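Local coordinates for Lmo1340 protein (Listeria monocytogenes, PDB 4NLM) that is of unknown function but is probably a surface lipoprotein built around a YqgU-like six-bladed beta-propeller domain, at residues D57-Q62 / E72-Y77; A221-F226 / T235-S240; K243-F248 / F256-A261. One frame throughout, in Å; residues are numbered along the deposited sequence.

How the contacts relate
Contact 1 (D57-Q62 / E72-Y77) lies across the chain's centre from contacts 2 and 3. Its centre is 36 Å from that of contact 2 and 34 Å from that of contact 3. Contacts 2 and 3 are neighbours, with centres 9 Å apart, and belong to one sheet. Contact 2 pairs strand 225-229 with 232-238. Contact 3 pairs strand 243-249 with 255-266. The middle strands 232-238 and 243-249 join them, probably through a hydrogen bond from L245 N to E237 O, 2.8 Å. N239 ND2 also lies 2.8 Å from N260 OD1, a probable second hydrogen bond. The positions are consistent with two well-separated blades of the propeller.

Contact 1: D57-Q62 / E72-Y77; sequences DSVLLQ and EELNIY
S58 OG donates to E73 OE2 at 2.6 Å, a short bond on the side of the sheet that carries S58, L60, E73 and N75. It uses the anti lone pair of the carboxylate oxygen. E73 reaches S58 with an extended chain, its CG anti to the backbone N (chi1 179°). The other oxygen, OE1, makes a salt bridge with R82, so both carboxylate oxygens are engaged. S55 OG bonds to both S58 OG and D57 OD1. At the strand end a water donates to D57 OD2, its oxygen 2.5 Å away, and accepts from N75 ND2. N75 OD1 accepts from Y77 N, an Asx turn at the end of this strand. Here D57 CB approaches Y77 CE2 obliquely at 3.6 Å.

The backbones form an antiparallel hairpin ladder. V59 and L74 bond in both directions, as do L61 and E72. I76 N continues the ladder to D57 O with a nearly straight bond of 2.9 Å. These are the two middle strands of a four-stranded antiparallel sheet, as in a blade of a beta-propeller.

The opposite face is mostly apolar. V59 and L74 run side by side, with V59 CG2 3.9 Å from L74 CB. V59 CG1 meets CG2 of I76, just past the strand, at 4.0 Å, the two side chains crossing near a right angle. L61 CD2 rests 3.6 Å from E72 OE1. L355 and I356 of strand 352-357 pack onto this face.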
loop_
_atom_site.group_PDB
_atom_site.type_symbol
_atom_site.label_atom_id
_atom_site.label_comp_id
_atom_site.label_asym_id
_atom_site.label_seq_id
_atom_site.Cartn_x
_atom_site.Cartn_y
_atom_site.Cartn_z
ATOM N N ASP A 57 12.985 -2.282 -13.308
ATOM C CA ASP A 57 14.357 -2.341 -12.811
ATOM C C ASP A 57 14.769 -1.176 -11.957
ATOM O O ASP A 57 15.972 -0.951 -11.774
ATOM C CB ASP A 57 15.379 -2.565 -13.911
ATOM C CG ASP A 57 15.385 -1.496 -14.934
ATOM O OD1 ASP A 57 14.597 -0.573 -14.823
ATOM O OD2 ASP A 57 16.176 -1.608 -15.907
ATOM N N SER A 58 13.820 -0.451 -11.362
ATOM C CA SER A 58 14.212 0.690 -10.540
ATOM C C SER A 58 13.203 0.986 -9.467
ATOM O O SER A 58 12.026 0.632 -9.599
ATOM C CB SER A 58 14.470 1.915 -11.389
ATOM O OG SER A 58 13.253 2.371 -11.951
ATOM N N VAL A 59 13.697 1.651 -8.413
ATOM C CA VAL A 59 12.905 1.957 -7.250
ATOM C C VAL A 59 13.066 3.432 -6.889
ATOM O O VAL A 59 13.998 4.087 -7.334
ATOM C CB VAL A 59 13.291 1.087 -6.039
ATOM C CG1 VAL A 59 13.061 -0.369 -6.396
ATOM C CG2 VAL A 59 14.716 1.372 -5.551
ATOM N N LEU A 60 12.114 3.910 -6.091
ATOM C CA LEU A 60 12.177 5.240 -5.498
ATOM C C LEU A 60 12.872 5.170 -4.123
ATOM O O LEU A 60 12.360 4.535 -3.247
ATOM C CB LEU A 60 10.765 5.827 -5.372
ATOM C CG LEU A 60 10.668 7.217 -4.756
ATOM C CD1 LEU A 60 11.458 8.215 -5.548
ATOM C CD2 LEU A 60 9.222 7.640 -4.606
ATOM N N LEU A 61 14.021 5.809 -4.072
ATOM C CA LEU A 61 14.884 5.839 -2.884
ATOM C C LEU A 61 14.779 7.163 -2.176
ATOM O O LEU A 61 14.946 8.211 -2.773
ATOM C CB LEU A 61 16.326 5.617 -3.343
ATOM C CG LEU A 61 17.391 5.715 -2.283
ATOM C CD1 LEU A 61 17.239 4.687 -1.161
ATOM C CD2 LEU A 61 18.789 5.641 -2.885
ATOM N N GLN A 62 14.548 7.094 -0.867
ATOM C CA GLN A 62 14.458 8.267 0.014
ATOM C C GLN A 62 15.588 8.225 1.040
ATOM O O GLN A 62 15.737 7.259 1.786
ATOM C CB GLN A 62 13.113 8.266 0.711
ATOM C CG GLN A 62 12.867 9.501 1.584
ATOM C CD GLN A 62 11.589 9.392 2.354
ATOM O OE1 GLN A 62 10.644 8.736 1.912
ATOM N NE2 GLN A 62 11.518 10.084 3.484
ATOM N N GLU A 72 15.346 9.837 -5.175
ATOM C CA GLU A 72 16.092 9.405 -6.342
ATOM C C GLU A 72 15.483 8.150 -6.957
ATOM O O GLU A 72 14.876 7.336 -6.254
ATOM C CB GLU A 72 17.548 9.064 -5.938
ATOM C CG GLU A 72 18.382 10.236 -5.441
ATOM C CD GLU A 72 19.695 9.802 -4.829
ATOM O OE1 GLU A 72 19.643 9.004 -3.892
ATOM O OE2 GLU A 72 20.752 10.282 -5.278
ATOM N N GLU A 73 15.699 7.999 -8.270
ATOM C CA GLU A 73 15.435 6.715 -8.914
ATOM C C GLU A 73 16.728 5.915 -8.817
ATOM O O GLU A 73 17.762 6.405 -9.207
ATOM C CB GLU A 73 15.002 6.905 -10.350
ATOM C CG GLU A 73 14.725 5.586 -11.078
ATOM C CD GLU A 73 14.063 5.783 -12.397
ATOM O OE1 GLU A 73 14.195 6.896 -12.921
ATOM O OE2 GLU A 73 13.451 4.819 -12.916
ATOM N N LEU A 74 16.637 4.690 -8.315
ATOM C CA LEU A 74 17.780 3.796 -8.140
ATOM C C LEU A 74 17.583 2.560 -8.997
ATOM O O LEU A 74 16.591 1.877 -8.848
ATOM C CB LEU A 74 17.898 3.381 -6.684
ATOM C CG LEU A 74 18.917 2.258 -6.417
ATOM C CD1 LEU A 74 20.342 2.702 -6.694
ATOM C CD2 LEU A 74 18.776 1.760 -4.999
ATOM N N ASN A 75 18.529 2.305 -9.895
ATOM C CA ASN A 75 18.460 1.103 -10.729
ATOM C C ASN A 75 18.911 -0.092 -9.884
ATOM O O ASN A 75 19.940 -0.008 -9.228
ATOM C CB ASN A 75 19.367 1.277 -11.954
ATOM C CG ASN A 75 19.272 0.127 -12.924
ATOM O OD1 ASN A 75 19.743 -0.982 -12.661
ATOM N ND2 ASN A 75 18.643 0.374 -14.050
ATOM N N ILE A 76 18.140 -1.173 -9.900
ATOM C CA ILE A 76 18.407 -2.326 -9.036
ATOM C C ILE A 76 19.522 -3.238 -9.510
ATOM O O ILE A 76 19.959 -4.102 -8.745
ATOM C CB ILE A 76 17.141 -3.167 -8.807
ATOM C CG1 ILE A 76 16.762 -3.955 -10.072
ATOM C CG2 ILE A 76 15.973 -2.314 -8.326
ATOM C CD1 ILE A 76 15.504 -4.794 -9.928
ATOM N N TYR A 77 19.968 -3.039 -10.748
ATOM C CA TYR A 77 21.012 -3.884 -11.328
ATOM C C TYR A 77 22.369 -3.215 -11.466
ATOM O O TYR A 77 23.392 -3.881 -11.334
ATOM C CB TYR A 77 20.592 -4.395 -12.721
ATOM C CG TYR A 77 19.351 -5.252 -12.721
ATOM C CD1 TYR A 77 19.310 -6.438 -11.994
ATOM C CD2 TYR A 77 18.221 -4.892 -13.442
ATOM C CE1 TYR A 77 18.182 -7.233 -11.986
ATOM C CE2 TYR A 77 17.088 -5.691 -13.444
ATOM C CZ TYR A 77 17.074 -6.852 -12.709
ATOM O OH TYR A 77 15.951 -7.649 -12.702
HETATM O O HOH W 1 18.598 -1.790 -16.249
#

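Contact 2: A221-F226 / T235-S240; sequences ANIMQF and TIEKNS
I223 and T235 cross at about a right angle where a classic beta bulge starts the first hairpin of a propeller sheet. I223 CD1 lies 3.8 Å from T235 CB. The same methyl also reaches E237 OE2, and here the side chains meet at a slant. I223 CG1 is anti to the carbonyl carbon (chi1 -63°), and a bent chi2 (-53°) then carries CD1 to T235 and E237. L205 of strand 203-209 touches both I223 and T235.

M224 and Q225 form the bulge, both facing I236. I236 O accepts from M224 N at 2.9 Å and from Q225 N at 3.2 Å. I236 N returns a bond to Q225 O. Beyond the bulge F226 pairs with T235, CB facing CG2 at 4.3 Å.

M224 is a selenomethionine. Its chain runs out extended, then bends at chi3 (-31°), bringing CE across K238. CE lies 3.3 Å from K238 CG, tighter than usual; K238 has two conformers, so the closeness is doubtful. K238 NZ pairs with D241.

E237 lies beside the corner at N222, its CB near N222 O. Two waters bridge this junction. Both donate to E237 OE1: one also donates to A221 O, the other to N222 O at 2.7 Å.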
loop_
_atom_site.group_PDB
_atom_site.type_symbol
_atom_site.label_atom_id
_atom_site.label_comp_id
_atom_site.label_asym_id
_atom_site.label_seq_id
_atom_site.Cartn_x
_atom_site.Cartn_y
_atom_site.Cartn_z
ATOM N N ALA A 221 -21.526 -8.680 3.025
ATOM C CA ALA A 221 -21.749 -8.592 4.438
ATOM C C ALA A 221 -20.608 -9.205 5.238
ATOM O O ALA A 221 -19.927 -10.114 4.799
ATOM C CB ALA A 221 -23.041 -9.321 4.787
ATOM N N ASN A 222 -20.403 -8.675 6.434
ATOM C CA ASN A 222 -19.533 -9.289 7.441
ATOM C C ASN A 222 -18.093 -9.530 7.005
ATOM O O ASN A 222 -17.595 -10.653 7.015
ATOM C CB ASN A 222 -20.191 -10.582 7.905
ATOM C CG ASN A 222 -21.590 -10.365 8.427
ATOM O OD1 ASN A 222 -21.832 -9.491 9.275
ATOM N ND2 ASN A 222 -22.522 -11.131 7.912
ATOM N N ILE A 223 -17.413 -8.436 6.714
ATOM C CA ILE A 223 -16.039 -8.437 6.262
ATOM C C ILE A 223 -15.128 -7.708 7.245
ATOM O O ILE A 223 -15.492 -6.665 7.796
ATOM C CB ILE A 223 -15.960 -7.765 4.881
ATOM C CG1 ILE A 223 -16.764 -8.583 3.859
ATOM C CG2 ILE A 223 -14.522 -7.576 4.435
ATOM C CD1 ILE A 223 -16.417 -10.046 3.792
HETATM N N MSE A 224 -13.951 -8.264 7.488
HETATM C CA MSE A 224 -12.977 -7.627 8.370
HETATM C C MSE A 224 -12.064 -6.644 7.667
HETATM O O MSE A 224 -11.816 -5.567 8.188
HETATM C CB MSE A 224 -12.136 -8.734 9.032
HETATM C CG MSE A 224 -11.054 -8.203 9.934
HETATM SE SE MSE A 224 -9.907 -9.685 10.488
HETATM C CE MSE A 224 -11.145 -11.167 10.508
ATOM N N GLN A 225 -11.590 -6.983 6.469
ATOM C CA GLN A 225 -10.620 -6.149 5.789
ATOM C C GLN A 225 -10.863 -6.370 4.298
ATOM O O GLN A 225 -11.303 -7.458 3.910
ATOM C CB GLN A 225 -9.199 -6.601 6.179
ATOM C CG GLN A 225 -8.092 -5.687 5.682
ATOM C CD GLN A 225 -6.752 -6.073 6.266
ATOM O OE1 GLN A 225 -6.678 -6.429 7.433
ATOM N NE2 GLN A 225 -5.701 -5.930 5.500
ATOM N N PHE A 226 -10.547 -5.401 3.443
ATOM C CA PHE A 226 -10.734 -5.573 2.006
ATOM C C PHE A 226 -9.686 -4.755 1.295
ATOM O O PHE A 226 -9.060 -3.870 1.869
ATOM C CB PHE A 226 -12.137 -5.184 1.586
ATOM C CG PHE A 226 -12.373 -3.709 1.569
ATOM C CD1 PHE A 226 -12.635 -3.014 2.730
ATOM C CD2 PHE A 226 -12.343 -3.012 0.377
ATOM C CE1 PHE A 226 -12.845 -1.652 2.721
ATOM C CE2 PHE A 226 -12.537 -1.656 0.359
ATOM C CZ PHE A 226 -12.783 -0.973 1.531
ATOM N N THR A 235 -11.544 -9.738 -0.164
ATOM C CA THR A 235 -12.107 -9.612 1.158
ATOM C C THR A 235 -11.441 -10.618 2.086
ATOM O O THR A 235 -11.031 -11.697 1.669
ATOM C CB THR A 235 -13.630 -9.771 1.221
ATOM O OG1 THR A 235 -13.997 -11.044 0.733
ATOM C CG2 THR A 235 -14.342 -8.695 0.396
ATOM N N ILE A 236 -11.359 -10.256 3.360
ATOM C CA ILE A 236 -10.804 -11.119 4.405
ATOM C C ILE A 236 -11.819 -11.155 5.535
ATOM O O ILE A 236 -12.315 -10.110 5.965
ATOM C CB ILE A 236 -9.448 -10.590 4.909
ATOM C CG1 ILE A 236 -8.447 -10.441 3.760
ATOM C CG2 ILE A 236 -8.864 -11.495 5.981
ATOM C CD1 ILE A 236 -7.117 -9.805 4.149
ATOM N N GLU A 237 -12.093 -12.345 6.051
ATOM C CA GLU A 237 -13.030 -12.523 7.123
ATOM C C GLU A 237 -12.636 -13.748 7.951
ATOM O O GLU A 237 -12.003 -14.655 7.453
ATOM C CB GLU A 237 -14.465 -12.667 6.595
ATOM C CG GLU A 237 -14.708 -13.963 5.847
ATOM C CD GLU A 237 -15.992 -13.949 5.047
ATOM O OE1 GLU A 237 -17.052 -14.321 5.587
ATOM O OE2 GLU A 237 -15.912 -13.602 3.853
ATOM N N LYS A 238 -12.980 -13.741 9.235
ATOM C CA LYS A 238 -12.760 -14.916 10.055
ATOM C C LYS A 238 -13.637 -16.025 9.529
ATOM O O LYS A 238 -14.702 -15.774 8.987
ATOM C CB LYS A 238 -13.149 -14.672 11.521
ATOM C CG LYS A 238 -12.217 -13.761 12.295
ATOM C CD LYS A 238 -12.686 -13.551 13.729
ATOM C CE LYS A 238 -12.972 -14.858 14.452
ATOM N NZ LYS A 238 -13.426 -14.644 15.860
ATOM N N ASN A 239 -13.162 -17.247 9.661
ATOM C CA ASN A 239 -13.921 -18.428 9.263
ATOM C C ASN A 239 -13.658 -19.437 10.377
ATOM O O ASN A 239 -12.834 -20.328 10.233
ATOM C CB ASN A 239 -13.442 -18.918 7.916
ATOM C CG ASN A 239 -14.173 -20.128 7.466
ATOM O OD1 ASN A 239 -15.222 -20.470 8.010
ATOM N ND2 ASN A 239 -13.633 -20.784 6.455
ATOM N N SER A 240 -14.394 -19.284 11.468
ATOM C CA SER A 240 -14.079 -19.898 12.760
ATOM C C SER A 240 -12.875 -19.199 13.347
ATOM O O SER A 240 -12.195 -18.431 12.691
ATOM C CB SER A 240 -13.813 -21.400 12.735
ATOM O OG SER A 240 -12.496 -21.706 12.331
HETATM O O HOH W 2 -19.372 -12.745 4.579
HETATM O O HOH W 3 -17.937 -13.158 7.867
#

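Contact 3: K243-F248 / F256-A261; sequences KLLYDF and FFSYNA
F248 lies beside F257, their side chains pointing the same way. F248 CD1 comes in at the edge of the F257 ring, 4.0 Å from CD2. F248 CG is anti to its own carbonyl carbon (chi1 -60°), whereas F257 CG is anti to its backbone N (chi1 -170°). The F248 ring also presents an edge to F257 O, which lies in the ring plane. F256, the other residue of the bulge at this end, has CG between its backbone N and carbonyl carbon (chi1 69°). One face of its ring then lies over F248 CB, 4.1 Å from the ring centroid. This CH-pi contact is offset toward the rim.

Y246 and Y259 also meet across the strands. Y246 CD1 meets the edge of the Y259 ring, 4.2 Å from CD2. Y246 CE1 also approaches A261 CB at 4.0 Å. Y259 OH bonds to E314.

The other face is more polar. S258 OG donates to D247 OD1 at 2.6 Å, coming from above the carboxylate plane. D247 OD2 accepts from N255, so both carboxylate oxygens have partners. L245 CD1 packs on S258 CB at 3.7 Å, and its side chain crosses that of N260 at a slant. The polar end of N260 is held by N239 of the neighbouring hairpin.

The backbone pairs run regularly from L244/A261 to D247/S258. Y246 and Y259 bond in both directions, as do L244 and A261. At F248 the ladder splits: F248 N bonds to F257 O, while F248 O accepts from F256 N at 2.8 Å. F256 and F257 facing F248 form a classic beta bulge, in an antiparallel hairpin of the kind that builds a propeller blade.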
loop_
_atom_site.group_PDB
_atom_site.type_symbol
_atom_site.label_atom_id
_atom_site.label_comp_id
_atom_site.label_asym_id
_atom_site.label_seq_id
_atom_site.Cartn_x
_atom_site.Cartn_y
_atom_site.Cartn_z
ATOM N N LYS A 243 -9.303 -20.114 11.419
ATOM C CA LYS A 243 -8.939 -19.776 10.041
ATOM C C LYS A 243 -9.378 -18.393 9.602
ATOM O O LYS A 243 -10.384 -17.868 10.086
ATOM C CB LYS A 243 -9.597 -20.765 9.058
ATOM C CG LYS A 243 -9.224 -22.218 9.274
ATOM C CD LYS A 243 -10.068 -23.164 8.424
ATOM C CE LYS A 243 -11.539 -23.105 8.818
ATOM N NZ LYS A 243 -12.376 -24.204 8.243
ATOM N N LEU A 244 -8.607 -17.829 8.678
ATOM C CA LEU A 244 -9.028 -16.626 7.962
ATOM C C LEU A 244 -9.350 -17.003 6.536
ATOM O O LEU A 244 -8.637 -17.784 5.895
ATOM C CB LEU A 244 -7.969 -15.544 7.895
ATOM C CG LEU A 244 -7.830 -14.658 9.109
ATOM C CD1 LEU A 244 -6.636 -13.758 8.877
ATOM C CD2 LEU A 244 -9.093 -13.857 9.353
ATOM N N LEU A 245 -10.423 -16.417 6.042
ATOM C CA LEU A 245 -10.919 -16.660 4.688
ATOM C C LEU A 245 -10.707 -15.460 3.767
ATOM O O LEU A 245 -11.208 -14.363 4.052
ATOM C CB LEU A 245 -12.396 -16.991 4.780
ATOM C CG LEU A 245 -13.157 -17.121 3.452
ATOM C CD1 LEU A 245 -12.600 -18.205 2.556
ATOM C CD2 LEU A 245 -14.636 -17.352 3.709
ATOM N N TYR A 246 -9.917 -15.692 2.728
ATOM C CA TYR A 246 -9.613 -14.721 1.686
ATOM C C TYR A 246 -10.474 -15.043 0.481
ATOM O O TYR A 246 -10.328 -16.115 -0.109
ATOM C CB TYR A 246 -8.145 -14.780 1.284
ATOM C CG TYR A 246 -7.143 -14.387 2.342
ATOM C CD1 TYR A 246 -6.898 -15.180 3.446
ATOM C CD2 TYR A 246 -6.365 -13.273 2.188
ATOM C CE1 TYR A 246 -5.955 -14.832 4.406
ATOM C CE2 TYR A 246 -5.444 -12.904 3.151
ATOM C CZ TYR A 246 -5.231 -13.681 4.239
ATOM O OH TYR A 246 -4.299 -13.336 5.201
ATOM N N ASP A 247 -11.388 -14.138 0.112
ATOM C CA ASP A 247 -12.237 -14.307 -1.060
ATOM C C ASP A 247 -11.838 -13.302 -2.144
ATOM O O ASP A 247 -11.490 -12.155 -1.851
ATOM C CB ASP A 247 -13.717 -14.127 -0.731
ATOM C CG ASP A 247 -14.365 -15.352 -0.134
ATOM O OD1 ASP A 247 -13.763 -16.426 -0.108
ATOM O OD2 ASP A 247 -15.546 -15.245 0.263
ATOM N N PHE A 248 -11.912 -13.756 -3.380
ATOM C CA PHE A 248 -11.577 -12.971 -4.553
ATOM C C PHE A 248 -12.828 -12.839 -5.399
ATOM O O PHE A 248 -13.451 -13.841 -5.772
ATOM C CB PHE A 248 -10.459 -13.671 -5.322
ATOM C CG PHE A 248 -9.195 -13.832 -4.494
ATOM C CD1 PHE A 248 -9.052 -14.872 -3.587
ATOM C CD2 PHE A 248 -8.163 -12.911 -4.619
ATOM C CE1 PHE A 248 -7.903 -14.989 -2.788
ATOM C CE2 PHE A 248 -7.015 -13.040 -3.850
ATOM C CZ PHE A 248 -6.887 -14.073 -2.937
ATOM N N PHE A 256 -14.932 -15.776 -7.150
ATOM C CA PHE A 256 -14.288 -16.769 -8.008
ATOM C C PHE A 256 -13.203 -17.626 -7.362
ATOM O O PHE A 256 -12.721 -18.579 -8.002
ATOM C CB PHE A 256 -13.794 -16.157 -9.326
ATOM C CG PHE A 256 -12.643 -15.203 -9.226
ATOM C CD1 PHE A 256 -12.836 -13.865 -8.935
ATOM C CD2 PHE A 256 -11.360 -15.634 -9.502
ATOM C CE1 PHE A 256 -11.779 -12.986 -8.912
ATOM C CE2 PHE A 256 -10.292 -14.756 -9.460
ATOM C CZ PHE A 256 -10.500 -13.436 -9.167
ATOM N N PHE A 257 -12.780 -17.291 -6.140
ATOM C CA PHE A 257 -11.833 -18.144 -5.432
ATOM C C PHE A 257 -11.865 -17.830 -3.957
ATOM O O PHE A 257 -12.068 -16.678 -3.583
ATOM C CB PHE A 257 -10.405 -17.970 -5.954
ATOM C CG PHE A 257 -9.443 -18.989 -5.425
ATOM C CD1 PHE A 257 -9.643 -20.320 -5.655
ATOM C CD2 PHE A 257 -8.339 -18.615 -4.657
ATOM C CE1 PHE A 257 -8.762 -21.267 -5.159
ATOM C CE2 PHE A 257 -7.441 -19.555 -4.199
ATOM C CZ PHE A 257 -7.652 -20.886 -4.449
ATOM N N SER A 258 -11.674 -18.873 -3.149
ATOM C CA SER A 258 -11.568 -18.762 -1.701
ATOM C C SER A 258 -10.279 -19.453 -1.242
ATOM O O SER A 258 -9.935 -20.515 -1.725
ATOM C CB SER A 258 -12.736 -19.444 -0.960
ATOM O OG SER A 258 -13.982 -18.810 -1.163
ATOM N N TYR A 259 -9.599 -18.849 -0.288
ATOM C CA TYR A 259 -8.393 -19.423 0.293
ATOM C C TYR A 259 -8.479 -19.273 1.809
ATOM O O TYR A 259 -8.747 -18.192 2.299
ATOM C CB TYR A 259 -7.161 -18.679 -0.220
ATOM C CG TYR A 259 -5.865 -19.167 0.363
ATOM C CD1 TYR A 259 -5.269 -20.324 -0.097
ATOM C CD2 TYR A 259 -5.217 -18.471 1.386
ATOM C CE1 TYR A 259 -4.080 -20.780 0.433
ATOM C CE2 TYR A 259 -4.030 -18.936 1.897
ATOM C CZ TYR A 259 -3.466 -20.087 1.424
ATOM O OH TYR A 259 -2.269 -20.534 1.969
ATOM N N ASN A 260 -8.322 -20.368 2.536
ATOM C CA ASN A 260 -8.301 -20.340 4.009
ATOM C C ASN A 260 -6.905 -20.499 4.525
ATOM O O ASN A 260 -6.181 -21.417 4.178
ATOM C CB ASN A 260 -9.172 -21.438 4.582
ATOM C CG ASN A 260 -10.622 -21.088 4.528
ATOM O OD1 ASN A 260 -11.104 -20.266 5.324
ATOM N ND2 ASN A 260 -11.326 -21.651 3.552
ATOM N N ALA A 261 -6.518 -19.575 5.370
ATOM C CA ALA A 261 -5.236 -19.600 6.042
ATOM C C ALA A 261 -5.461 -19.828 7.528
ATOM O O ALA A 261 -6.489 -19.436 8.072
ATOM C CB ALA A 261 -4.562 -18.252 5.853
#